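Local coordinates for sarcoplasmic calcium-binding proteins II, V, VI, and VII (Branchiostoma lanceolatum, PDB 2SAS), which binds calcium ions through EF-hand loops and seems to be more abundant in fast-contracting muscles, although no functional role has been established from that distribution, at residues Phe12-Phe17 with Val77-Tyr82; Phe16-Asn21 with Asn29-Met34; Glu59-Asp64 with Pro100-Asn105; Lys162-Arg167 with Gly177-Gly182. All coordinates share one frame; numbering follows the deposited sequence.

Contact 1 (Phe12-Phe17 with Val77-Tyr82); sequences FTFDFF and VSWEEY. With CA (calcium ion), chain C.
The ring of Phe14 takes the edge of the Trp79 indole on one face, CE3 standing 3.7 Å from Phe14 CG and displaced toward the rim, in an edge-to-face pair with planes at 72°. At the edge of the Phe14 ring, near its plane, lies Val77 O. Tyr82 meets the same ring obliquely, its CD2 3.4 Å from Phe14 CD1, and the two side chains run antiparallel alongside one another. Phe14 is thus the hub of an aromatic cluster, a place for a wide, flat, apolar residue; its CG lies anti to the backbone N (chi1 -176°), on a CB that points toward the other segment.

Near the plane of the Tyr82 ring, at its phenolic end, is Thr13 OG1, which accepts a hydrogen bond of 2.7 Å from Tyr82 OH. Tyrosine suits the site because it packs on Phe14 and still carries a polar tip. A phenylalanine in its place would probably leave Thr13 OG1, also bonded to Ile10 O, without its donor across the contact. Ser78 and Glu81 form a capping box: Ser78 N donates to the anti lone pair of Glu81 OE1 at 3.0 Å, and Glu81 N returns a weak bond to Ser78 OG. The same OE1 binds calcium at 2.3 Å, joining the helix start to the second EF-hand site.

Trp79 NE1 donates to Ala139 O of the second subunit. Helix 4-18 of EF-hand 1 packs on the start of helix 79-91 of EF-hand 2, beside the short antiparallel pairing of strands 25-26 and 77-78, while helix 158-170 touches Thr13 through Leu168 and Leu169.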
# COMPACT_ATOMS: atom_id res chain seq x y z
N PHE A 12 5.72 5.60 4.31
CA PHE A 12 4.27 5.61 4.25
C PHE A 12 3.72 7.01 4.20
O PHE A 12 2.91 7.29 3.29
CB PHE A 12 3.58 4.79 5.32
CG PHE A 12 2.09 4.70 5.23
CD1 PHE A 12 1.28 5.64 5.84
CD2 PHE A 12 1.51 3.64 4.52
CE1 PHE A 12 -0.12 5.52 5.79
CE2 PHE A 12 0.11 3.51 4.47
CZ PHE A 12 -0.69 4.45 5.10
N THR A 13 4.04 7.87 5.11
CA THR A 13 3.54 9.28 5.08
C THR A 13 4.08 10.06 3.91
O THR A 13 3.41 11.01 3.37
CB THR A 13 3.87 9.95 6.47
OG1 THR A 13 5.32 10.14 6.51
CG2 THR A 13 3.44 9.08 7.66
N PHE A 14 5.29 9.77 3.46
CA PHE A 14 5.86 10.55 2.32
C PHE A 14 4.90 10.32 1.17
O PHE A 14 4.29 11.22 0.61
CB PHE A 14 7.31 10.12 2.05
CG PHE A 14 8.12 10.81 1.01
CD1 PHE A 14 8.80 12.00 1.28
CD2 PHE A 14 8.22 10.30 -0.27
CE1 PHE A 14 9.53 12.68 0.30
CE2 PHE A 14 8.94 10.91 -1.28
CZ PHE A 14 9.59 12.11 -0.96
N ASP A 15 4.75 9.02 0.89
CA ASP A 15 3.99 8.48 -0.21
C ASP A 15 2.50 8.70 -0.30
O ASP A 15 2.01 8.86 -1.42
CB ASP A 15 4.22 6.95 -0.29
CG ASP A 15 5.54 6.53 -0.85
OD1 ASP A 15 6.37 7.39 -1.15
OD2 ASP A 15 5.75 5.30 -1.02
N PHE A 16 1.80 8.59 0.80
CA PHE A 16 0.34 8.69 0.88
C PHE A 16 -0.13 10.02 1.36
O PHE A 16 -1.21 10.49 1.01
CB PHE A 16 -0.19 7.58 1.84
CG PHE A 16 -0.13 6.25 1.16
CD1 PHE A 16 1.10 5.66 0.92
CD2 PHE A 16 -1.31 5.66 0.74
CE1 PHE A 16 1.16 4.42 0.22
CE2 PHE A 16 -1.28 4.44 0.06
CZ PHE A 16 -0.06 3.86 -0.22
N PHE A 17 0.63 10.68 2.18
CA PHE A 17 0.14 11.96 2.73
C PHE A 17 0.80 13.15 2.04
O PHE A 17 0.28 14.25 2.29
CB PHE A 17 0.37 12.02 4.21
CG PHE A 17 -0.11 10.97 5.11
CD1 PHE A 17 -1.07 10.01 4.69
CD2 PHE A 17 0.30 11.00 6.46
CE1 PHE A 17 -1.56 9.07 5.60
CE2 PHE A 17 -0.20 10.05 7.36
CZ PHE A 17 -1.14 9.10 6.93
N VAL A 77 11.63 18.69 -1.85
CA VAL A 77 12.04 17.98 -0.62
C VAL A 77 12.20 16.53 -1.12
O VAL A 77 11.23 15.96 -1.67
CB VAL A 77 11.11 18.14 0.56
CG1 VAL A 77 11.43 17.18 1.71
CG2 VAL A 77 11.02 19.56 1.12
N SER A 78 13.40 15.96 -1.00
CA SER A 78 13.48 14.55 -1.49
C SER A 78 13.19 13.65 -0.30
O SER A 78 13.07 14.14 0.84
CB SER A 78 14.91 14.32 -2.03
OG SER A 78 15.80 14.89 -1.09
N TRP A 79 13.11 12.39 -0.58
CA TRP A 79 12.91 11.32 0.42
C TRP A 79 14.01 11.40 1.49
O TRP A 79 13.71 11.41 2.68
CB TRP A 79 12.97 9.94 -0.24
CG TRP A 79 13.17 8.86 0.78
CD1 TRP A 79 14.15 7.91 0.78
CD2 TRP A 79 12.35 8.59 1.92
NE1 TRP A 79 13.97 7.05 1.84
CE2 TRP A 79 12.88 7.44 2.55
CE3 TRP A 79 11.18 9.17 2.42
CZ2 TRP A 79 12.30 6.85 3.67
CZ3 TRP A 79 10.59 8.58 3.55
CH2 TRP A 79 11.15 7.47 4.17
N GLU A 80 15.24 11.41 1.02
CA GLU A 80 16.43 11.55 1.88
C GLU A 80 16.34 12.78 2.76
O GLU A 80 16.58 12.69 3.99
CB GLU A 80 17.73 11.62 1.06
CG GLU A 80 17.85 10.46 0.03
CD GLU A 80 17.04 10.70 -1.23
OE1 GLU A 80 16.69 11.83 -1.57
OE2 GLU A 80 16.77 9.68 -1.88
N GLU A 81 15.99 13.96 2.25
CA GLU A 81 15.87 15.13 3.13
C GLU A 81 14.69 14.98 4.09
O GLU A 81 14.79 15.40 5.26
CB GLU A 81 15.80 16.47 2.45
CG GLU A 81 16.70 16.57 1.19
CD GLU A 81 16.46 17.83 0.42
OE1 GLU A 81 15.60 17.92 -0.45
OE2 GLU A 81 17.19 18.74 0.80
N TYR A 82 13.62 14.38 3.62
CA TYR A 82 12.43 14.11 4.42
C TYR A 82 12.79 13.09 5.52
O TYR A 82 12.27 13.23 6.67
CB TYR A 82 11.23 13.65 3.56
CG TYR A 82 9.90 13.44 4.24
CD1 TYR A 82 9.05 14.49 4.63
CD2 TYR A 82 9.52 12.16 4.62
CE1 TYR A 82 7.85 14.25 5.33
CE2 TYR A 82 8.33 11.89 5.25
CZ TYR A 82 7.48 12.95 5.62
OH TYR A 82 6.28 12.64 6.26
CA CA C . 16.01 19.73 -1.86
O HOH W 1 16.59 18.04 -3.29

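Contact 2 (Phe16-Asn21 with Asn29-Met34); sequences FFLDMN and NDFEDM. With CA (calcium ion), chain B.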
# COMPACT_ATOMS: atom_id res chain seq x y z
N PHE A 16 1.80 8.59 0.80
CA PHE A 16 0.34 8.69 0.88
C PHE A 16 -0.13 10.02 1.36
O PHE A 16 -1.21 10.49 1.01
CB PHE A 16 -0.19 7.58 1.84
CG PHE A 16 -0.13 6.25 1.16
CD1 PHE A 16 1.10 5.66 0.92
CD2 PHE A 16 -1.31 5.66 0.74
CE1 PHE A 16 1.16 4.42 0.22
CE2 PHE A 16 -1.28 4.44 0.06
CZ PHE A 16 -0.06 3.86 -0.22
N PHE A 17 0.63 10.68 2.18
CA PHE A 17 0.14 11.96 2.73
C PHE A 17 0.80 13.15 2.04
O PHE A 17 0.28 14.25 2.29
CB PHE A 17 0.37 12.02 4.21
CG PHE A 17 -0.11 10.97 5.11
CD1 PHE A 17 -1.07 10.01 4.69
CD2 PHE A 17 0.30 11.00 6.46
CE1 PHE A 17 -1.56 9.07 5.60
CE2 PHE A 17 -0.20 10.05 7.36
CZ PHE A 17 -1.14 9.10 6.93
N LEU A 18 1.86 12.98 1.26
CA LEU A 18 2.47 14.21 0.70
C LEU A 18 2.76 14.17 -0.79
O LEU A 18 2.44 15.20 -1.42
CB LEU A 18 3.71 14.60 1.51
CG LEU A 18 3.53 15.21 2.89
CD1 LEU A 18 4.76 14.86 3.72
CD2 LEU A 18 3.36 16.73 2.83
N ASP A 19 3.35 13.10 -1.25
CA ASP A 19 3.74 12.93 -2.65
C ASP A 19 2.53 12.48 -3.45
O ASP A 19 2.42 11.33 -3.91
CB ASP A 19 4.99 12.04 -2.78
CG ASP A 19 5.48 11.93 -4.21
OD1 ASP A 19 5.35 12.93 -4.96
OD2 ASP A 19 5.99 10.88 -4.65
N MET A 20 1.61 13.42 -3.62
CA MET A 20 0.33 13.17 -4.35
C MET A 20 0.54 12.72 -5.78
O MET A 20 -0.16 11.79 -6.21
CB MET A 20 -0.55 14.40 -4.31
CG MET A 20 -0.75 14.87 -2.91
SD MET A 20 -1.85 13.65 -2.09
CE MET A 20 -0.64 12.59 -1.29
N ASN A 21 1.50 13.33 -6.47
CA ASN A 21 1.79 12.98 -7.85
C ASN A 21 2.76 11.83 -8.01
O ASN A 21 3.19 11.61 -9.17
CB ASN A 21 2.25 14.19 -8.67
CG ASN A 21 3.54 14.79 -8.15
OD1 ASN A 21 4.40 14.06 -7.64
ND2 ASN A 21 3.70 16.12 -8.32
N ASN A 29 3.82 21.36 -6.49
CA ASN A 29 2.84 20.69 -7.32
C ASN A 29 2.08 19.59 -6.58
O ASN A 29 0.94 19.27 -7.02
CB ASN A 29 3.39 20.27 -8.66
CG ASN A 29 4.34 19.09 -8.65
OD1 ASN A 29 4.97 18.80 -7.64
ND2 ASN A 29 4.43 18.40 -9.79
N ASP A 30 2.67 19.00 -5.59
CA ASP A 30 2.04 17.93 -4.78
C ASP A 30 0.87 18.61 -4.01
O ASP A 30 -0.23 18.04 -4.03
CB ASP A 30 3.04 17.30 -3.83
CG ASP A 30 3.99 16.39 -4.57
OD1 ASP A 30 3.51 15.54 -5.33
OD2 ASP A 30 5.21 16.59 -4.39
N PHE A 31 1.16 19.74 -3.45
CA PHE A 31 0.20 20.57 -2.72
C PHE A 31 -0.90 21.09 -3.65
O PHE A 31 -2.09 21.19 -3.26
CB PHE A 31 0.94 21.67 -1.93
CG PHE A 31 1.79 21.11 -0.82
CD1 PHE A 31 3.01 20.51 -1.08
CD2 PHE A 31 1.30 21.09 0.49
CE1 PHE A 31 3.77 19.92 -0.07
CE2 PHE A 31 2.03 20.52 1.54
CZ PHE A 31 3.28 19.95 1.23
N GLU A 32 -0.60 21.43 -4.90
CA GLU A 32 -1.62 21.88 -5.86
C GLU A 32 -2.57 20.70 -6.11
O GLU A 32 -3.79 20.85 -6.31
CB GLU A 32 -1.07 22.39 -7.18
CG GLU A 32 -0.18 23.66 -7.26
CD GLU A 32 0.62 23.80 -8.54
OE1 GLU A 32 1.24 22.87 -9.04
OE2 GLU A 32 0.61 24.93 -9.08
N ASP A 33 -2.05 19.48 -6.07
CA ASP A 33 -2.78 18.23 -6.27
C ASP A 33 -3.73 17.95 -5.10
O ASP A 33 -4.74 17.22 -5.17
CB ASP A 33 -1.84 17.04 -6.42
CG ASP A 33 -1.25 16.78 -7.76
OD1 ASP A 33 -1.13 17.76 -8.53
OD2 ASP A 33 -0.83 15.63 -8.06
N MET A 34 -3.40 18.51 -3.95
CA MET A 34 -4.28 18.32 -2.77
C MET A 34 -5.55 19.16 -3.03
O MET A 34 -6.69 18.73 -2.76
CB MET A 34 -3.47 18.70 -1.58
CG MET A 34 -2.46 17.61 -1.32
SD MET A 34 -1.59 18.17 0.20
CE MET A 34 -0.00 17.36 -0.05
CA CA B . 5.79 14.87 -5.90
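Met20 and Asp30 bring the two backbones closest, their CA atoms 5.1 Å apart, where the chain leaving helix 4-18 turns through an inverse gamma turn centred on Asp19 and faces the first turns of helix 28-42. Asn21 N donates to Asp30 OD1 at 3.2 Å, a nearly straight bond (169°) that meets the oxygen almost along its C-O axis.

That oxygen also binds calcium, and Asp30 OD2 does too, each at 2.4 Å, a bidentate grip. Asp19 OD1 and Asn21 OD1 add one ligand each, from side chains two positions apart in the loop and short enough to put a single oxygen on the ion. The carboxylate planes of Asp19 and Asp30 stand 89° apart, and the oxygens come close because the cation lies among them. Asp19 OD2 is held by Gly24 N, Asp30 OD2 by Gln27 N.

Away from the ion, apolar side chains meet: Met20 CG lies 3.6 Å from Met34 CG, the side chains crossing at about a right angle, and Leu18 CD2 lies 3.6 Å from Phe31 CZ.

With Asp23 OD1 and the backbone O of Ser25 completing the site, this is the helix-loop-helix of an EF-hand, here closed by a bidentate aspartate.

Contact 3 (Glu59-Asp64 with Pro100-Asn105); sequences EDEWRD and PAWCQN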
# COMPACT_ATOMS: atom_id res chain seq x y z
N GLU A 59 -0.09 26.52 1.42
CA GLU A 59 1.08 27.33 1.04
C GLU A 59 2.02 27.45 2.24
O GLU A 59 3.23 27.23 2.18
CB GLU A 59 0.60 28.74 0.64
CG GLU A 59 0.01 28.66 -0.77
CD GLU A 59 -0.48 29.93 -1.36
OE1 GLU A 59 -0.71 30.82 -0.53
OE2 GLU A 59 -0.67 30.06 -2.54
N ASP A 60 1.41 27.80 3.32
CA ASP A 60 1.93 27.98 4.66
C ASP A 60 2.49 26.63 5.14
O ASP A 60 3.50 26.53 5.84
CB ASP A 60 0.74 28.52 5.45
CG ASP A 60 0.94 29.49 6.55
OD1 ASP A 60 1.91 29.33 7.33
OD2 ASP A 60 0.06 30.43 6.64
N GLU A 61 1.85 25.53 4.76
CA GLU A 61 2.36 24.21 5.13
C GLU A 61 3.63 23.94 4.32
O GLU A 61 4.73 23.67 4.93
CB GLU A 61 1.35 23.12 4.94
CG GLU A 61 1.56 21.83 5.70
CD GLU A 61 0.88 20.61 5.19
OE1 GLU A 61 -0.30 20.80 4.83
OE2 GLU A 61 1.45 19.53 5.14
N TRP A 62 3.59 24.04 3.03
CA TRP A 62 4.73 23.81 2.14
C TRP A 62 5.95 24.64 2.57
O TRP A 62 7.10 24.18 2.61
CB TRP A 62 4.37 24.15 0.69
CG TRP A 62 5.48 24.16 -0.29
CD1 TRP A 62 5.83 25.15 -1.20
CD2 TRP A 62 6.45 23.11 -0.45
NE1 TRP A 62 6.91 24.75 -1.94
CE2 TRP A 62 7.32 23.51 -1.49
CE3 TRP A 62 6.63 21.87 0.15
CZ2 TRP A 62 8.35 22.67 -1.93
CZ3 TRP A 62 7.63 21.05 -0.26
CH2 TRP A 62 8.50 21.46 -1.29
N ARG A 63 5.67 25.89 2.88
CA ARG A 63 6.66 26.86 3.35
C ARG A 63 7.38 26.32 4.57
O ARG A 63 8.61 26.34 4.65
CB ARG A 63 6.03 28.20 3.64
CG ARG A 63 6.91 29.32 4.12
CD ARG A 63 6.68 30.58 3.33
NE ARG A 63 6.21 30.29 1.97
CZ ARG A 63 4.97 30.62 1.58
NH1 ARG A 63 4.13 31.17 2.46
NH2 ARG A 63 4.55 30.40 0.33
N ASP A 64 6.63 25.83 5.54
CA ASP A 64 7.27 25.31 6.78
C ASP A 64 7.99 24.01 6.47
O ASP A 64 9.03 23.79 7.14
CB ASP A 64 6.24 25.11 7.88
CG ASP A 64 6.84 24.73 9.22
OD1 ASP A 64 6.98 23.51 9.44
OD2 ASP A 64 7.13 25.60 10.04
N PRO A 100 6.89 19.28 14.11
CA PRO A 100 7.13 20.54 13.39
C PRO A 100 5.77 21.04 12.97
O PRO A 100 4.85 20.27 12.64
CB PRO A 100 8.10 20.19 12.30
CG PRO A 100 8.02 18.69 12.13
CD PRO A 100 7.47 18.14 13.42
N ALA A 101 5.66 22.36 12.95
CA ALA A 101 4.46 23.06 12.59
C ALA A 101 3.78 22.61 11.32
O ALA A 101 2.53 22.73 11.37
CB ALA A 101 4.73 24.57 12.51
N TRP A 102 4.47 22.18 10.28
CA TRP A 102 3.80 21.79 9.02
C TRP A 102 2.82 20.65 9.33
O TRP A 102 1.82 20.51 8.63
CB TRP A 102 4.79 21.41 7.91
CG TRP A 102 5.55 20.16 8.13
CD1 TRP A 102 6.74 20.03 8.77
CD2 TRP A 102 5.17 18.81 7.78
NE1 TRP A 102 7.14 18.73 8.85
CE2 TRP A 102 6.20 17.95 8.23
CE3 TRP A 102 4.08 18.27 7.10
CZ2 TRP A 102 6.16 16.59 8.03
CZ3 TRP A 102 4.02 16.91 6.92
CH2 TRP A 102 5.04 16.08 7.37
N CYS A 103 3.20 19.88 10.36
CA CYS A 103 2.41 18.72 10.82
C CYS A 103 1.04 19.13 11.38
O CYS A 103 0.06 18.42 11.21
CB CYS A 103 3.18 17.97 11.91
SG CYS A 103 4.13 16.61 11.23
N GLN A 104 1.06 20.26 12.06
CA GLN A 104 -0.12 20.90 12.66
C GLN A 104 -1.12 21.24 11.57
O GLN A 104 -2.29 21.51 11.87
CB GLN A 104 0.27 22.14 13.47
CG GLN A 104 1.47 21.99 14.39
CD GLN A 104 1.30 20.85 15.39
OE1 GLN A 104 0.18 20.54 15.81
NE2 GLN A 104 2.41 20.21 15.77
N ASN A 105 -0.71 21.26 10.30
CA ASN A 105 -1.69 21.52 9.24
C ASN A 105 -2.02 20.21 8.51
O ASN A 105 -3.10 20.10 7.91
CB ASN A 105 -1.32 22.60 8.23
CG ASN A 105 -2.52 22.88 7.30
OD1 ASN A 105 -3.38 23.67 7.71
ND2 ASN A 105 -2.56 22.32 6.09
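Glu61 and Asn105 join helix 48-69, the leading helix of the second EF-hand, to helix 103-114, the leading helix of the third, in a direct side-chain bond. Asn105 ND2 donates to Glu61 OE1 at 3.0 Å; the oxygen lies close to the amide plane, but the donor approaches on the anti side of the carboxylate, 31° out of its plane. The extended glutamate also brings CG to 3.2 Å from Trp102 O. Its other oxygen, OE2, sits at the edge of the indole, 3.5 Å from CE3, with carboxylate and ring planes only 11° apart, so a negative oxygen faces the electron-poor rim and not the pi face.

Asp64, one turn further on, meets Trp102 at its backbone N and CB. Its OD1 accepts a weak bond from Trp102 N at 3.0 Å and also lies near the plane of the ring, while OD2 rests 3.6 Å from Ala101 CB, where a methyl group suffices.

In the next shell, Arg106 forms a salt bridge with Glu61 OE1 and Arg68 another with Asp64 OD1, so each acid is paired with a base and probably kept charged. An alanine at Glu61 would probably leave Asn105 ND2 and Arg106 NH2 without their shared acceptor and open a gap beside the indole edge. The large, mostly apolar indole itself is turned into the core, among Tyr82, Met85 and Trp86 of helix 79-91 and Tyr165 of helix 158-170. Cys103 SG stands 3.7 Å above the plane of the Trp102 ring, offset toward its rim.

Contact 4 (Lys162-Arg167 with Gly177-Gly182); sequences KELYYR and GNTLMG
Gly177 opens the contact by laying its CA 3.5 Å from Leu164 O and 3.8 Å from Arg167 CB, flush against the surface of helix 158-170. Glycine is suited to the place: a CB there would point at the helix, clash with Arg167 C and sit tightly against Leu164 O. Arg167 contributes the start of its side chain, with CD 4.1 Å from Gly177 N, and then runs extended from CG to NE, its tip leading away from the segment to a salt bridge between NH1 and Asp175. The other carboxylate oxygen of Asp175 accepts from Gly177 N, so this one acid holds both sides of the junction.

Asn178 points its CB away from the helix, and its side chain touches Phe5 of helix 4-18. At Thr179 the chain comes back beside Leu164, with OG1 4.1 Å from Leu164 CD1; that hydroxyl is bound to Ala176 O, which lets a polar residue lie among the apolar side chains of Val144, Val147 and Ile148. Residues 177-180 belong to a 3-10 segment, begun earlier in the chain, that packs the C-terminal tail back on helix 158-170, within EF-hand 4, and against helix 141-149.

Leu180 then reaches across to the helix with one branch. Its CG is anti to the carbonyl carbon (chi1 -58°), and CD1 beyond it lands 3.6 Å from Leu164 CB and 3.5 Å from Tyr165 N, one methyl of the branched side chain fitting against both backbone and side chain. Its own carbonyl oxygen accepts from Tyr130 OH. Past Met181, which packs on Phe12 and Lys9 of helix 4-18, Gly182 has a positive phi (79°), a conformation that favours glycine.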
# COMPACT_ATOMS: atom_id res chain seq x y z
N LYS A 162 -4.81 12.77 16.16
CA LYS A 162 -3.61 13.41 16.60
C LYS A 162 -2.68 12.40 17.31
O LYS A 162 -1.50 12.40 17.00
CB LYS A 162 -3.83 14.55 17.61
CG LYS A 162 -4.43 15.83 16.99
CD LYS A 162 -4.59 16.91 18.05
CE LYS A 162 -5.21 18.19 17.51
NZ LYS A 162 -4.94 19.32 18.43
N GLU A 163 -3.23 11.60 18.21
CA GLU A 163 -2.49 10.63 19.02
C GLU A 163 -1.89 9.55 18.13
O GLU A 163 -0.75 9.13 18.31
CB GLU A 163 -3.33 9.93 20.11
CG GLU A 163 -4.11 10.70 21.16
CD GLU A 163 -5.05 9.90 22.05
OE1 GLU A 163 -5.09 8.67 22.11
OE2 GLU A 163 -5.84 10.61 22.74
N LEU A 164 -2.76 9.09 17.22
CA LEU A 164 -2.36 8.02 16.30
C LEU A 164 -1.38 8.53 15.27
O LEU A 164 -0.38 7.87 14.95
CB LEU A 164 -3.63 7.39 15.77
CG LEU A 164 -4.61 6.83 16.79
CD1 LEU A 164 -5.95 6.61 16.10
CD2 LEU A 164 -4.06 5.49 17.29
N TYR A 165 -1.64 9.73 14.75
CA TYR A 165 -0.68 10.29 13.76
C TYR A 165 0.72 10.32 14.39
O TYR A 165 1.66 9.77 13.79
CB TYR A 165 -1.16 11.60 13.17
CG TYR A 165 -0.28 12.29 12.17
CD1 TYR A 165 0.78 13.09 12.65
CD2 TYR A 165 -0.46 12.24 10.81
CE1 TYR A 165 1.59 13.81 11.78
CE2 TYR A 165 0.35 12.93 9.90
CZ TYR A 165 1.35 13.74 10.40
OH TYR A 165 2.19 14.44 9.55
N TYR A 166 0.78 10.82 15.61
CA TYR A 166 1.99 10.91 16.42
C TYR A 166 2.72 9.58 16.53
O TYR A 166 3.95 9.47 16.38
CB TYR A 166 1.71 11.38 17.88
CG TYR A 166 3.01 11.51 18.66
CD1 TYR A 166 3.94 12.46 18.24
CD2 TYR A 166 3.34 10.74 19.78
CE1 TYR A 166 5.16 12.68 18.87
CE2 TYR A 166 4.56 10.92 20.43
CZ TYR A 166 5.46 11.89 19.98
OH TYR A 166 6.66 12.08 20.63
N ARG A 167 1.95 8.54 16.82
CA ARG A 167 2.53 7.20 17.01
C ARG A 167 2.99 6.59 15.70
O ARG A 167 3.93 5.77 15.76
CB ARG A 167 1.56 6.27 17.71
CG ARG A 167 1.22 6.74 19.14
CD ARG A 167 0.07 5.81 19.52
NE ARG A 167 -0.21 5.91 20.93
CZ ARG A 167 0.43 5.13 21.82
NH1 ARG A 167 1.30 4.22 21.36
NH2 ARG A 167 0.17 5.23 23.12
N GLY A 177 -0.84 3.39 16.38
CA GLY A 177 -0.60 4.35 15.24
C GLY A 177 -0.61 3.53 13.96
O GLY A 177 -0.84 3.99 12.84
N ASN A 178 -0.40 2.23 14.04
CA ASN A 178 -0.45 1.37 12.87
C ASN A 178 -1.82 1.33 12.16
O ASN A 178 -1.80 0.90 11.00
CB ASN A 178 -0.04 -0.05 13.15
CG ASN A 178 1.42 -0.35 13.43
OD1 ASN A 178 1.82 -1.49 13.16
ND2 ASN A 178 2.18 0.54 13.99
N THR A 179 -2.89 1.65 12.81
CA THR A 179 -4.27 1.62 12.32
C THR A 179 -4.53 2.54 11.15
O THR A 179 -5.42 2.26 10.33
CB THR A 179 -5.32 1.83 13.47
OG1 THR A 179 -5.11 3.15 14.00
CG2 THR A 179 -5.08 0.80 14.61
N LEU A 180 -3.66 3.54 11.08
CA LEU A 180 -3.73 4.55 10.01
C LEU A 180 -3.20 3.97 8.72
O LEU A 180 -3.42 4.52 7.64
CB LEU A 180 -3.10 5.82 10.56
CG LEU A 180 -3.71 6.42 11.82
CD1 LEU A 180 -2.95 7.68 12.22
CD2 LEU A 180 -5.16 6.82 11.49
N MET A 181 -2.52 2.85 8.78
CA MET A 181 -1.97 2.21 7.56
C MET A 181 -2.94 1.04 7.27
O MET A 181 -2.77 0.21 6.39
CB MET A 181 -0.53 1.76 7.70
CG MET A 181 0.50 2.79 7.98
SD MET A 181 2.14 1.98 8.30
CE MET A 181 1.89 1.13 9.81
N GLY A 182 -3.98 1.06 8.12
CA GLY A 182 -5.07 0.10 8.05
C GLY A 182 -4.67 -1.22 8.68
O GLY A 182 -5.25 -2.26 8.34

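Contacts 1 and 2 both begin on helix 4-18, share Phe16 and Phe17, and have centres about 11 Å apart; contact 2 lies within EF-hand 1, whereas contact 1 ties it to EF-hand 2. Contact 3, about 14 Å from each, joins EF-hands 2 and 3, and its segments alternate along the chain with those of contact 1. Contact 4 comes last in sequence, with its centre about 17 to 20 Å from the others, across the chain's centre from contacts 2 and 3. Side chains bridge them: Leu18 and Tyr82 meet Trp102, Tyr165 meets Phe17 and Cys103, and Met181 meets Phe12. The EF-hands and the C-terminal tail thus form one compact helical body.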